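Local structure of FHA domain-containing protein DDL (Arabidopsis thaliana, 3VPY) at residues 114-119 / 125-130; 96-101 / 107-112; 93-96 / 101-104; 32-37 / 49-54; 2-7 / 88-93. The protein probably binds phosphothreonine-bearing partners such as Dicer-like 1 through the recognition cleft of its forkhead-associated domain. All blocks are in the same frame, centred on the assembly; numbering follows the deposited sequence.

Contact 1: residues 114-119 / 125-130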
# COMPACT_ATOMS: atom_id res chain seq x y z
N LYS A 114 -5.56 8.16 -1.69
CA LYS A 114 -6.75 8.42 -0.89
C LYS A 114 -7.47 7.18 -0.40
O LYS A 114 -8.44 7.28 0.36
CB LYS A 114 -7.73 9.39 -1.58
CG LYS A 114 -7.11 10.74 -1.90
CD LYS A 114 -8.10 11.62 -2.63
CE LYS A 114 -7.41 12.90 -3.09
NZ LYS A 114 -8.40 13.90 -3.58
N ASP A 115 -6.98 5.99 -0.79
CA ASP A 115 -7.56 4.77 -0.24
C ASP A 115 -7.40 4.73 1.27
O ASP A 115 -6.35 5.11 1.79
CB ASP A 115 -6.88 3.53 -0.81
CG ASP A 115 -7.40 3.13 -2.18
OD1 ASP A 115 -8.43 3.67 -2.62
OD2 ASP A 115 -6.76 2.24 -2.78
N THR A 116 -8.43 4.22 1.96
CA THR A 116 -8.31 3.96 3.39
C THR A 116 -8.19 2.46 3.61
O THR A 116 -8.93 1.68 3.04
CB THR A 116 -9.52 4.48 4.16
OG1 THR A 116 -9.65 5.89 3.90
CG2 THR A 116 -9.32 4.27 5.65
N ILE A 117 -7.26 2.10 4.46
CA ILE A 117 -6.97 0.70 4.75
C ILE A 117 -7.17 0.45 6.24
O ILE A 117 -6.75 1.25 7.07
CB ILE A 117 -5.52 0.39 4.38
CG1 ILE A 117 -5.31 0.70 2.89
CG2 ILE A 117 -5.19 -1.06 4.69
CD1 ILE A 117 -3.86 0.70 2.47
N LYS A 118 -7.78 -0.69 6.55
CA LYS A 118 -7.97 -1.10 7.95
C LYS A 118 -7.72 -2.58 8.05
O LYS A 118 -8.18 -3.35 7.20
CB LYS A 118 -9.40 -0.81 8.41
CG LYS A 118 -9.68 -1.15 9.87
CD LYS A 118 -11.18 -1.09 10.12
CE LYS A 118 -11.52 -1.14 11.57
NZ LYS A 118 -12.77 -0.35 11.82
N PHE A 119 -7.02 -2.99 9.12
CA PHE A 119 -6.73 -4.40 9.33
C PHE A 119 -7.59 -4.89 10.48
O PHE A 119 -7.61 -4.30 11.56
CB PHE A 119 -5.22 -4.59 9.62
CG PHE A 119 -4.33 -4.02 8.55
CD1 PHE A 119 -4.25 -4.64 7.29
CD2 PHE A 119 -3.57 -2.88 8.79
CE1 PHE A 119 -3.41 -4.11 6.27
CE2 PHE A 119 -2.74 -2.34 7.78
CZ PHE A 119 -2.67 -2.96 6.51
N GLU A 125 -6.43 3.19 11.43
CA GLU A 125 -6.72 3.15 10.00
C GLU A 125 -5.61 3.90 9.31
O GLU A 125 -4.90 4.69 9.93
CB GLU A 125 -8.03 3.86 9.69
CG GLU A 125 -9.26 3.26 10.31
CD GLU A 125 -10.41 4.19 10.10
OE1 GLU A 125 -10.69 4.98 11.04
OE2 GLU A 125 -10.98 4.16 8.99
N TYR A 126 -5.47 3.65 8.02
CA TYR A 126 -4.38 4.22 7.25
C TYR A 126 -4.91 4.81 5.95
O TYR A 126 -5.85 4.27 5.36
CB TYR A 126 -3.34 3.14 6.92
CG TYR A 126 -2.83 2.39 8.12
CD1 TYR A 126 -1.62 2.76 8.72
CD2 TYR A 126 -3.57 1.34 8.67
CE1 TYR A 126 -1.15 2.07 9.83
CE2 TYR A 126 -3.12 0.64 9.79
CZ TYR A 126 -1.90 1.02 10.36
OH TYR A 126 -1.42 0.37 11.48
N VAL A 127 -4.32 5.92 5.53
CA VAL A 127 -4.66 6.53 4.25
C VAL A 127 -3.40 6.66 3.38
O VAL A 127 -2.37 7.18 3.84
CB VAL A 127 -5.30 7.94 4.43
CG1 VAL A 127 -5.41 8.67 3.09
CG2 VAL A 127 -6.68 7.80 5.06
N LEU A 128 -3.50 6.17 2.15
CA LEU A 128 -2.38 6.14 1.23
C LEU A 128 -2.34 7.40 0.39
O LEU A 128 -3.35 7.81 -0.17
CB LEU A 128 -2.51 4.91 0.31
CG LEU A 128 -1.37 4.69 -0.67
CD1 LEU A 128 -0.02 4.41 0.04
CD2 LEU A 128 -1.75 3.52 -1.59
N LEU A 129 -1.17 8.05 0.34
CA LEU A 129 -1.01 9.25 -0.49
C LEU A 129 0.39 9.30 -1.04
O LEU A 129 1.30 8.63 -0.55
CB LEU A 129 -1.20 10.52 0.35
CG LEU A 129 -2.57 11.10 0.73
CD1 LEU A 129 -2.35 12.51 1.32
CD2 LEU A 129 -3.56 11.16 -0.45
N HIS A 130 0.59 10.17 -2.03
CA HIS A 130 1.93 10.64 -2.34
C HIS A 130 1.91 12.14 -2.64
O HIS A 130 0.85 12.72 -2.93
CB HIS A 130 2.56 9.83 -3.48
CG HIS A 130 1.85 9.94 -4.79
ND1 HIS A 130 1.93 11.05 -5.60
CD2 HIS A 130 1.10 9.04 -5.48
CE1 HIS A 130 1.24 10.85 -6.70
NE2 HIS A 130 0.72 9.64 -6.66
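Strand 116-119 runs antiparallel to the strand holding 125-129, their axes 4.6 Å apart at closest approach. T116 faces V127 as a non-hydrogen-bonded pair. I117 and Y126 form the hydrogen-bonded pair: I117 N gives to Y126 O at 2.7 Å, and Y126 N gives to I117 O. Two more backbone bonds extend the pairing back before the start of strand 116-119. L128 N donates to D115 O, and K114 N donates to L128 O at 2.7 Å.

On the I117 and Y126 face, the ring of Y126 carries the contact. Its edge lies beside I117 O, which sits in the ring plane. Y126 CE2 meets F119 CE2 at 3.6 Å, and the two ring planes are turned 57° apart. On the other face T116 OG1 lies 3.7 Å from V127 CG2. With chi1 at -57°, T116 sets CG2 anti to the backbone N, and this puts the methyl 3.7 Å from E125 OE2. L129 CD2 packs on K114 CG. The carboxylate of D115 turns elsewhere, to F112 N and N99 ND2.

The backbone N-H and C=O groups of I117 and Y126 satisfy each other, so the buried aromatic face need supply no polar partner for them.

Contact 2: residues 96-101 / 107-112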
# COMPACT_ATOMS: atom_id res chain seq x y z
N THR A 96 -8.84 -7.84 5.79
CA THR A 96 -8.25 -6.55 5.46
C THR A 96 -9.28 -5.80 4.64
O THR A 96 -9.87 -6.38 3.72
CB THR A 96 -6.96 -6.72 4.63
OG1 THR A 96 -5.97 -7.35 5.45
CG2 THR A 96 -6.41 -5.36 4.14
N TYR A 97 -9.49 -4.52 4.97
CA TYR A 97 -10.53 -3.69 4.33
C TYR A 97 -9.91 -2.54 3.56
O TYR A 97 -9.02 -1.86 4.06
CB TYR A 97 -11.46 -3.09 5.40
CG TYR A 97 -12.20 -4.12 6.19
CD1 TYR A 97 -13.51 -4.46 5.87
CD2 TYR A 97 -11.61 -4.75 7.29
CE1 TYR A 97 -14.21 -5.40 6.58
CE2 TYR A 97 -12.32 -5.71 8.03
CZ TYR A 97 -13.62 -6.03 7.67
OH TYR A 97 -14.34 -6.95 8.40
N ILE A 98 -10.37 -2.35 2.31
CA ILE A 98 -9.98 -1.18 1.54
C ILE A 98 -11.26 -0.39 1.35
O ILE A 98 -12.26 -0.91 0.83
CB ILE A 98 -9.46 -1.54 0.13
CG1 ILE A 98 -8.29 -2.52 0.18
CG2 ILE A 98 -9.05 -0.29 -0.66
CD1 ILE A 98 -7.98 -3.04 -1.25
N ASN A 99 -11.25 0.86 1.78
CA ASN A 99 -12.47 1.69 1.67
C ASN A 99 -13.71 0.98 2.23
O ASN A 99 -14.79 0.94 1.59
CB ASN A 99 -12.64 2.16 0.21
CG ASN A 99 -11.42 2.93 -0.28
OD1 ASN A 99 -10.86 3.74 0.46
ND2 ASN A 99 -10.99 2.66 -1.50
N GLU A 100 -13.55 0.41 3.42
CA GLU A 100 -14.61 -0.25 4.17
C GLU A 100 -15.12 -1.60 3.65
O GLU A 100 -16.02 -2.20 4.25
CB GLU A 100 -15.77 0.73 4.42
CG GLU A 100 -15.38 1.86 5.37
CD GLU A 100 -15.35 1.40 6.83
OE1 GLU A 100 -16.42 1.02 7.37
OE2 GLU A 100 -14.27 1.43 7.45
N SER A 101 -14.53 -2.11 2.57
CA SER A 101 -14.95 -3.38 2.00
C SER A 101 -13.80 -4.40 2.08
O SER A 101 -12.68 -4.07 1.69
CB SER A 101 -15.38 -3.18 0.54
OG SER A 101 -15.70 -4.42 -0.08
N ARG A 107 -4.89 -12.53 -2.97
CA ARG A 107 -5.12 -11.92 -4.27
C ARG A 107 -4.62 -10.47 -4.21
O ARG A 107 -4.87 -9.77 -3.25
CB ARG A 107 -6.61 -11.99 -4.61
CG ARG A 107 -7.00 -11.27 -5.90
CD ARG A 107 -8.50 -11.39 -6.13
NE ARG A 107 -8.96 -12.77 -6.26
CZ ARG A 107 -10.25 -13.14 -6.27
NH1 ARG A 107 -11.21 -12.22 -6.16
NH2 ARG A 107 -10.58 -14.43 -6.38
N TYR A 108 -3.90 -10.02 -5.24
CA TYR A 108 -3.42 -8.63 -5.24
C TYR A 108 -4.54 -7.69 -5.64
O TYR A 108 -5.22 -7.92 -6.67
CB TYR A 108 -2.29 -8.43 -6.25
CG TYR A 108 -0.97 -9.04 -5.85
CD1 TYR A 108 -0.33 -8.66 -4.67
CD2 TYR A 108 -0.34 -9.98 -6.67
CE1 TYR A 108 0.88 -9.21 -4.28
CE2 TYR A 108 0.89 -10.55 -6.29
CZ TYR A 108 1.48 -10.17 -5.10
OH TYR A 108 2.68 -10.73 -4.73
N TYR A 109 -4.70 -6.61 -4.87
CA TYR A 109 -5.64 -5.52 -5.18
C TYR A 109 -4.88 -4.22 -5.35
O TYR A 109 -4.15 -3.79 -4.44
CB TYR A 109 -6.66 -5.34 -4.04
CG TYR A 109 -7.68 -6.43 -3.96
CD1 TYR A 109 -8.95 -6.25 -4.48
CD2 TYR A 109 -7.39 -7.65 -3.33
CE1 TYR A 109 -9.91 -7.26 -4.39
CE2 TYR A 109 -8.34 -8.66 -3.24
CZ TYR A 109 -9.59 -8.45 -3.77
OH TYR A 109 -10.55 -9.45 -3.69
N GLU A 110 -5.02 -3.59 -6.52
CA GLU A 110 -4.31 -2.31 -6.76
C GLU A 110 -4.79 -1.24 -5.76
O GLU A 110 -5.99 -1.13 -5.50
CB GLU A 110 -4.53 -1.83 -8.19
CG GLU A 110 -3.64 -0.64 -8.55
CD GLU A 110 -3.79 -0.20 -10.02
OE1 GLU A 110 -4.55 -0.85 -10.76
OE2 GLU A 110 -3.17 0.80 -10.41
N LEU A 111 -3.84 -0.48 -5.23
CA LEU A 111 -4.15 0.64 -4.32
C LEU A 111 -3.98 1.99 -5.00
O LEU A 111 -3.15 2.15 -5.90
CB LEU A 111 -3.25 0.57 -3.09
CG LEU A 111 -3.43 -0.60 -2.12
CD1 LEU A 111 -2.44 -0.51 -0.97
CD2 LEU A 111 -4.86 -0.64 -1.58
N PHE A 112 -4.79 2.96 -4.58
CA PHE A 112 -4.80 4.29 -5.17
C PHE A 112 -4.67 5.37 -4.11
O PHE A 112 -5.03 5.15 -2.94
CB PHE A 112 -6.09 4.52 -5.98
CG PHE A 112 -6.23 3.61 -7.18
CD1 PHE A 112 -5.93 4.09 -8.47
CD2 PHE A 112 -6.67 2.30 -7.05
CE1 PHE A 112 -6.06 3.26 -9.58
CE2 PHE A 112 -6.80 1.46 -8.18
CZ PHE A 112 -6.49 1.94 -9.43
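I98 meets Y109 and L111 through one methyl group. I98 CD1 lies 3.8 Å from Y109 CB and 4.0 Å from L111 CD2. No hydrogen bond crosses between 96-101 and 107-112, and the nearest CA atoms, those of I98 and L111, are 8.5 Å apart. The gap between the backbones is spanned by side chains.

The conformation of I98 explains the reach. CG1 lies anti to the carbonyl carbon (chi1 -56°), and CD1 continues the chain in extended form (chi2 170°). This carries the methyl straight toward the other segment. L111 answers with a branch: its CB bond runs across the contact, and chi2 of 179° sends CD1 out along the extended chain and leaves the other branch, CD2, against I98 CD1. Y109 offers its CB, and its ring stands oblique to the methyl. The far end of that ring is held by a bond between Y109 OH and E104 N. I103 and I87 also pack on I98.

I98 opens a type I' turn that ends at S101. These two residues close the turn, as in a two-residue beta hairpin, with two backbone bonds, one in each direction: I98 N to S101 O at 2.9 Å and S101 N to I98 O at 3.1 Å. The two segments belong to different sheets, strand 96-98 to one and strand 109-110 to the other. Such aliphatic and aromatic packing between facing sheets is characteristic of the beta sandwich of FHA domains.

Contact 3: residues 93-96 / 101-104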
# COMPACT_ATOMS: atom_id res chain seq x y z
N THR A 93 -7.82 -13.98 9.94
CA THR A 93 -9.15 -14.30 10.41
C THR A 93 -10.09 -13.10 10.28
O THR A 93 -11.23 -13.23 9.85
CB THR A 93 -9.09 -14.82 11.85
OG1 THR A 93 -8.55 -16.14 11.80
CG2 THR A 93 -10.49 -14.92 12.45
N ASN A 94 -9.60 -11.92 10.63
CA ASN A 94 -10.45 -10.74 10.75
C ASN A 94 -10.40 -9.79 9.56
O ASN A 94 -11.02 -8.74 9.59
CB ASN A 94 -10.15 -10.05 12.10
CG ASN A 94 -10.54 -10.95 13.26
OD1 ASN A 94 -9.80 -11.14 14.24
ND2 ASN A 94 -11.69 -11.57 13.10
N LYS A 95 -9.66 -10.19 8.52
CA LYS A 95 -9.76 -9.56 7.19
C LYS A 95 -8.98 -8.26 7.04
O LYS A 95 -8.51 -7.67 8.02
CB LYS A 95 -11.23 -9.35 6.77
CG LYS A 95 -12.14 -10.60 6.91
CD LYS A 95 -13.46 -10.40 6.20
CE LYS A 95 -14.44 -11.54 6.50
NZ LYS A 95 -15.84 -11.07 6.28
N THR A 96 -8.84 -7.84 5.79
CA THR A 96 -8.25 -6.55 5.46
C THR A 96 -9.28 -5.80 4.64
O THR A 96 -9.87 -6.38 3.72
CB THR A 96 -6.96 -6.72 4.63
OG1 THR A 96 -5.97 -7.35 5.45
CG2 THR A 96 -6.41 -5.36 4.14
N SER A 101 -14.53 -2.11 2.57
CA SER A 101 -14.95 -3.38 2.00
C SER A 101 -13.80 -4.40 2.08
O SER A 101 -12.68 -4.07 1.69
CB SER A 101 -15.38 -3.18 0.54
OG SER A 101 -15.70 -4.42 -0.08
N PRO A 102 -14.08 -5.62 2.59
CA PRO A 102 -13.03 -6.63 2.75
C PRO A 102 -12.52 -7.14 1.40
O PRO A 102 -13.27 -7.09 0.42
CB PRO A 102 -13.71 -7.77 3.54
CG PRO A 102 -15.16 -7.60 3.30
CD PRO A 102 -15.40 -6.12 3.03
N ILE A 103 -11.29 -7.63 1.38
CA ILE A 103 -10.71 -8.24 0.19
C ILE A 103 -10.59 -9.76 0.31
O ILE A 103 -10.49 -10.31 1.41
CB ILE A 103 -9.33 -7.65 -0.14
CG1 ILE A 103 -8.32 -7.87 1.01
CG2 ILE A 103 -9.44 -6.16 -0.46
CD1 ILE A 103 -6.92 -7.32 0.66
N GLU A 104 -10.67 -10.43 -0.84
CA GLU A 104 -10.38 -11.85 -0.93
C GLU A 104 -8.92 -12.12 -0.56
O GLU A 104 -8.03 -11.44 -1.06
CB GLU A 104 -10.66 -12.35 -2.36
CG GLU A 104 -12.09 -12.68 -2.56
CD GLU A 104 -12.47 -13.95 -1.78
OE1 GLU A 104 -11.80 -14.99 -1.95
OE2 GLU A 104 -13.43 -13.89 -1.00
O HOH W 1 -9.39 -9.97 3.82
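One direct hydrogen bond joins the backbones: I103 N donates to T96 O at 3.0 Å. The same oxygen is approached by P102 CA at 3.3 Å in a CA-H...O contact. T96 O is thus gripped by one N-H and touched by one C-H from adjacent residues.

A water molecule adds a second polar link. It accepts from T96 N at 3.0 Å and donates to I103 O at 2.7 Å. The outer backbone groups of this pair are therefore joined through water, while T96 O and I103 N meet directly.

Two apolar contacts flank the bonds. T96 and I103 lie side by side, pointing the same way. I103 CD1 is 4.0 Å from T96 CB and also touches T96 CG2. The side chain of I103 takes an uncommon first torsion (chi1 61°), with CG1 between the backbone N and the carbonyl carbon. This leaves CG1 3.5 Å from T96 O. K95 and P102 also run alongside each other, and the extended lysine chain lays its CD 3.7 Å from P102 CB.

The hydroxyl of T96 finds its partners outside 101-104: D89 OD1, and weakly H62 ND1. I87 packs against both T96 and I103.

The pair lies where strands 96-98 and 101-102 form a hairpin at the edge of the sheet, and the aliphatic part of K95 lies alongside P102 on the exposed side. T96 and I103 keep one direct bond, and a water stands in for the second. T96 N and I103 O are thus satisfied although the backbones are too far apart there to bond directly.

Contact 4: residues 32-37 / 49-54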
# COMPACT_ATOMS: atom_id res chain seq x y z
N LEU A 32 4.05 7.17 7.53
CA LEU A 32 5.08 6.18 7.40
C LEU A 32 5.56 6.21 5.96
O LEU A 32 4.77 6.29 5.01
CB LEU A 32 4.53 4.80 7.77
CG LEU A 32 3.83 4.64 9.12
CD1 LEU A 32 3.21 3.25 9.21
CD2 LEU A 32 4.82 4.89 10.24
N CYS A 33 6.87 6.12 5.79
CA CYS A 33 7.44 5.98 4.47
C CYS A 33 6.96 4.64 3.89
O CYS A 33 7.06 3.59 4.54
CB CYS A 33 8.97 5.98 4.56
SG CYS A 33 9.71 5.72 2.99
N LEU A 34 6.42 4.68 2.67
CA LEU A 34 6.03 3.46 1.98
C LEU A 34 6.67 3.33 0.60
O LEU A 34 6.07 2.77 -0.33
CB LEU A 34 4.50 3.38 1.87
CG LEU A 34 3.92 1.95 1.95
CD1 LEU A 34 4.03 1.35 3.36
CD2 LEU A 34 2.48 2.00 1.46
N HIS A 35 7.89 3.83 0.46
CA HIS A 35 8.51 3.85 -0.86
C HIS A 35 10.01 3.54 -0.84
O HIS A 35 10.70 3.75 -1.84
CB HIS A 35 8.24 5.17 -1.62
CG HIS A 35 8.67 6.40 -0.88
ND1 HIS A 35 9.94 6.94 -0.99
CD2 HIS A 35 7.98 7.22 -0.05
CE1 HIS A 35 10.02 8.02 -0.23
NE2 HIS A 35 8.85 8.22 0.34
N ARG A 36 10.50 3.01 0.27
CA ARG A 36 11.92 2.63 0.34
C ARG A 36 12.20 1.12 0.27
O ARG A 36 13.35 0.69 0.40
CB ARG A 36 12.61 3.29 1.54
CG ARG A 36 12.93 4.78 1.32
CD ARG A 36 13.48 5.45 2.58
NE ARG A 36 14.18 6.74 2.34
CZ ARG A 36 13.58 7.94 2.29
NH1 ARG A 36 12.27 8.04 2.44
NH2 ARG A 36 14.30 9.05 2.10
N GLN A 37 11.16 0.31 0.09
CA GLN A 37 11.37 -1.08 -0.24
C GLN A 37 10.24 -1.57 -1.13
O GLN A 37 9.25 -0.88 -1.29
CB GLN A 37 11.50 -1.95 1.00
CG GLN A 37 10.38 -1.83 1.96
CD GLN A 37 10.78 -2.24 3.40
OE1 GLN A 37 11.62 -1.62 4.04
NE2 GLN A 37 10.14 -3.27 3.89
N ALA A 49 7.24 -8.01 11.23
CA ALA A 49 6.48 -6.94 10.56
C ALA A 49 7.33 -5.69 10.27
O ALA A 49 8.11 -5.23 11.12
CB ALA A 49 5.25 -6.58 11.36
N ASP A 50 7.19 -5.16 9.05
CA ASP A 50 7.71 -3.82 8.74
C ASP A 50 6.92 -2.71 9.41
O ASP A 50 7.47 -1.71 9.87
CB ASP A 50 7.70 -3.57 7.24
CG ASP A 50 8.61 -4.51 6.51
OD1 ASP A 50 9.83 -4.47 6.77
OD2 ASP A 50 8.10 -5.33 5.71
N ILE A 51 5.60 -2.89 9.44
CA ILE A 51 4.70 -1.94 10.08
C ILE A 51 3.85 -2.73 11.07
O ILE A 51 3.06 -3.54 10.67
CB ILE A 51 3.86 -1.18 9.04
CG1 ILE A 51 4.79 -0.26 8.21
CG2 ILE A 51 2.77 -0.32 9.74
CD1 ILE A 51 4.14 0.31 6.93
N PRO A 52 4.07 -2.52 12.38
CA PRO A 52 3.38 -3.40 13.31
C PRO A 52 1.92 -2.99 13.43
O PRO A 52 1.60 -1.79 13.41
CB PRO A 52 4.13 -3.20 14.64
CG PRO A 52 4.85 -1.91 14.49
CD PRO A 52 4.88 -1.49 13.05
N THR A 53 1.04 -3.98 13.48
CA THR A 53 -0.38 -3.76 13.69
C THR A 53 -0.72 -4.41 15.02
O THR A 53 -1.05 -5.61 15.10
CB THR A 53 -1.23 -4.34 12.54
OG1 THR A 53 -0.98 -5.75 12.43
CG2 THR A 53 -0.89 -3.62 11.25
N ASP A 54 -0.61 -3.63 16.09
CA ASP A 54 -0.63 -4.17 17.45
C ASP A 54 -2.02 -4.58 17.96
O ASP A 54 -2.11 -5.30 18.95
CB ASP A 54 0.01 -3.16 18.41
CG ASP A 54 1.53 -3.03 18.22
OD1 ASP A 54 2.21 -4.02 17.87
OD2 ASP A 54 2.04 -1.92 18.47
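I51 meets L32 and L34 across the contact and can be followed outward from CB. Its CB bond points toward segment 32-37. At CB the chain divides. CG2 lies anti to the backbone N and meets L32 CD1 at 3.6 Å. CG1 lies anti to the carbonyl carbon (chi1 -67°) and runs past L32 CD1 at 4.0 Å. From CG1 the chain extends to CD1, which rests between two leucines: L32 CD1 at 3.8 Å and L34 CD1 at 3.7 Å. L32 CD1 therefore touches three carbons of the isoleucine. L32 and I51 reach toward each other tip to tip, while L34 crosses I51 at about a right angle. F42 also packs on I51, and L128 on L34.

A polar contact lies beside this apolar one. Q37 NE2 donates to D50 OD1 at 3.1 Å. The donor stands above the carboxylate, 72° out of its plane, although the oxygen lies close to the amide plane of Q37. The two flat groups are nearly perpendicular, with 87° between their planes. Each has another partner: Q37 NE2 also gives to C39 O, and D50 OD2 accepts from L41 N.

Within 32-37, C33 SG accepts from R36 NH1 at 3.5 Å, in the guanidinium plane.

The contact thus joins the strand ending at C33, in one sheet, to the edge strand 51-52 of the other. Leucine and isoleucine methyls fill the buried side. The bond from Q37 to D50, beside the apolar cluster, is probably modest, since it meets the carboxylate from above, and both groups are also tied to strand 39-43.

Contact 5: residues 2-7 / 88-93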
# COMPACT_ATOMS: atom_id res chain seq x y z
N LEU A 2 8.10 -16.64 6.88
CA LEU A 2 7.33 -15.59 6.18
C LEU A 2 6.23 -16.26 5.39
O LEU A 2 6.46 -17.30 4.77
CB LEU A 2 8.20 -14.77 5.22
CG LEU A 2 9.28 -13.83 5.76
CD1 LEU A 2 9.82 -12.98 4.62
CD2 LEU A 2 8.74 -12.95 6.88
N LEU A 3 5.03 -15.68 5.41
CA LEU A 3 3.85 -16.28 4.79
C LEU A 3 3.57 -15.71 3.40
O LEU A 3 2.47 -15.87 2.86
CB LEU A 3 2.62 -16.08 5.69
CG LEU A 3 2.65 -16.77 7.06
CD1 LEU A 3 1.37 -16.43 7.81
CD2 LEU A 3 2.84 -18.30 6.95
N PHE A 4 4.55 -15.04 2.81
CA PHE A 4 4.39 -14.53 1.46
C PHE A 4 5.72 -14.53 0.75
O PHE A 4 6.78 -14.49 1.38
CB PHE A 4 3.84 -13.09 1.52
CG PHE A 4 4.81 -12.11 2.10
CD1 PHE A 4 5.62 -11.34 1.26
CD2 PHE A 4 4.95 -11.98 3.48
CE1 PHE A 4 6.54 -10.45 1.80
CE2 PHE A 4 5.88 -11.09 4.02
CZ PHE A 4 6.66 -10.32 3.18
N ASN A 5 5.65 -14.59 -0.58
CA ASN A 5 6.79 -14.39 -1.46
C ASN A 5 6.57 -13.12 -2.25
O ASN A 5 5.44 -12.75 -2.53
CB ASN A 5 6.89 -15.56 -2.44
CG ASN A 5 7.64 -16.73 -1.86
OD1 ASN A 5 8.83 -16.62 -1.54
ND2 ASN A 5 6.96 -17.86 -1.74
N GLU A 6 7.65 -12.44 -2.60
CA GLU A 6 7.58 -11.37 -3.58
C GLU A 6 7.60 -11.95 -5.00
O GLU A 6 8.35 -12.90 -5.29
CB GLU A 6 8.74 -10.39 -3.42
CG GLU A 6 8.71 -9.59 -2.16
CD GLU A 6 9.63 -8.41 -2.25
OE1 GLU A 6 9.23 -7.38 -2.85
OE2 GLU A 6 10.75 -8.52 -1.74
N PRO A 7 6.77 -11.40 -5.90
CA PRO A 7 6.70 -11.95 -7.25
C PRO A 7 7.87 -11.46 -8.12
O PRO A 7 8.54 -10.50 -7.73
CB PRO A 7 5.36 -11.43 -7.76
CG PRO A 7 5.21 -10.12 -7.10
CD PRO A 7 5.83 -10.27 -5.72
N MSE A 88 -2.23 -7.35 -0.40
CA MSE A 88 -2.67 -8.73 -0.38
C MSE A 88 -2.86 -9.16 1.08
O MSE A 88 -1.95 -9.02 1.90
CB MSE A 88 -1.65 -9.66 -1.07
CG MSE A 88 -2.10 -11.09 -1.05
SE MSE A 88 -0.92 -12.31 -2.02
CE MSE A 88 -1.47 -12.04 -3.84
N ASP A 89 -4.06 -9.65 1.38
CA ASP A 89 -4.33 -10.20 2.70
C ASP A 89 -3.80 -11.63 2.76
O ASP A 89 -3.96 -12.41 1.81
CB ASP A 89 -5.81 -10.16 3.02
CG ASP A 89 -6.12 -10.82 4.34
OD1 ASP A 89 -6.18 -10.10 5.35
OD2 ASP A 89 -6.26 -12.04 4.38
N LEU A 90 -3.19 -11.99 3.89
CA LEU A 90 -2.50 -13.28 3.97
C LEU A 90 -3.36 -14.34 4.64
O LEU A 90 -2.83 -15.23 5.33
CB LEU A 90 -1.14 -13.13 4.69
CG LEU A 90 -0.22 -12.07 4.07
CD1 LEU A 90 1.03 -11.85 4.90
CD2 LEU A 90 0.19 -12.49 2.67
N GLY A 91 -4.66 -14.27 4.42
CA GLY A 91 -5.61 -15.20 5.04
C GLY A 91 -5.88 -14.94 6.52
O GLY A 91 -6.00 -15.89 7.32
N SER A 92 -5.99 -13.67 6.86
CA SER A 92 -6.23 -13.26 8.24
C SER A 92 -7.65 -13.62 8.67
O SER A 92 -8.57 -13.58 7.87
CB SER A 92 -6.01 -11.75 8.36
OG SER A 92 -7.03 -11.05 7.67
N THR A 93 -7.82 -13.98 9.94
CA THR A 93 -9.15 -14.30 10.41
C THR A 93 -10.09 -13.10 10.28
O THR A 93 -11.23 -13.23 9.85
CB THR A 93 -9.09 -14.82 11.85
OG1 THR A 93 -8.55 -16.14 11.80
CG2 THR A 93 -10.49 -14.92 12.45
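L90 packs against F4, joining the N-terminal segment 2-7 to the end of strand 79-89 in the FHA beta sandwich. The two side chains cross at a slant. L90 CD2 lies 3.9 Å from F4 CB, and L90 CD1 comes to 4.2 Å from F4 CD2. The ring is met obliquely. F4 sends its CB toward L90, but chi1 of 67° sets CG between the backbone N and the carbonyl carbon, and the ring swings off onto C39, L41 and V64. L90 CD2 also touches the backbone, 4.1 Å from L3 O.

No hydrogen bond crosses between the segments, so this contact is apolar. L3 N is tied separately to Q61 OE1.

L90 lies inside an Asx motif that runs from D89 to S92. S92 N gives to D89 OD2 at 3.0 Å, on the syn side of the carboxylate and 15° out of its plane. A weak bond from G91 N reaches the same oxygen. D89 OD1 takes S92 OG, which donates to its syn lone pair at 2.6 Å.

In the fold
Contact 5 spans the chain most widely, from the N-terminal segment to residues 88-93. Contact 4 falls within that span. Contacts 3 and 2 follow from neighbouring starts, sharing T96 and S101, and contact 1 comes last. Contacts 1 to 4 all reach the six-stranded antiparallel sheet. Contacts 2 and 4 bridge it to the mixed sheet of five strands, on opposite sides of the chain's centre, their centres about 17 Å apart. Contacts 1 and 2 have centres about 9 Å apart and join through backbone bonds between strands 116-119 and 96-98. Contact 5 meets contacts 2 and 3 through D89 and T96. Together they tie both sheets of the sandwich and the N-terminal segment into one compact domain.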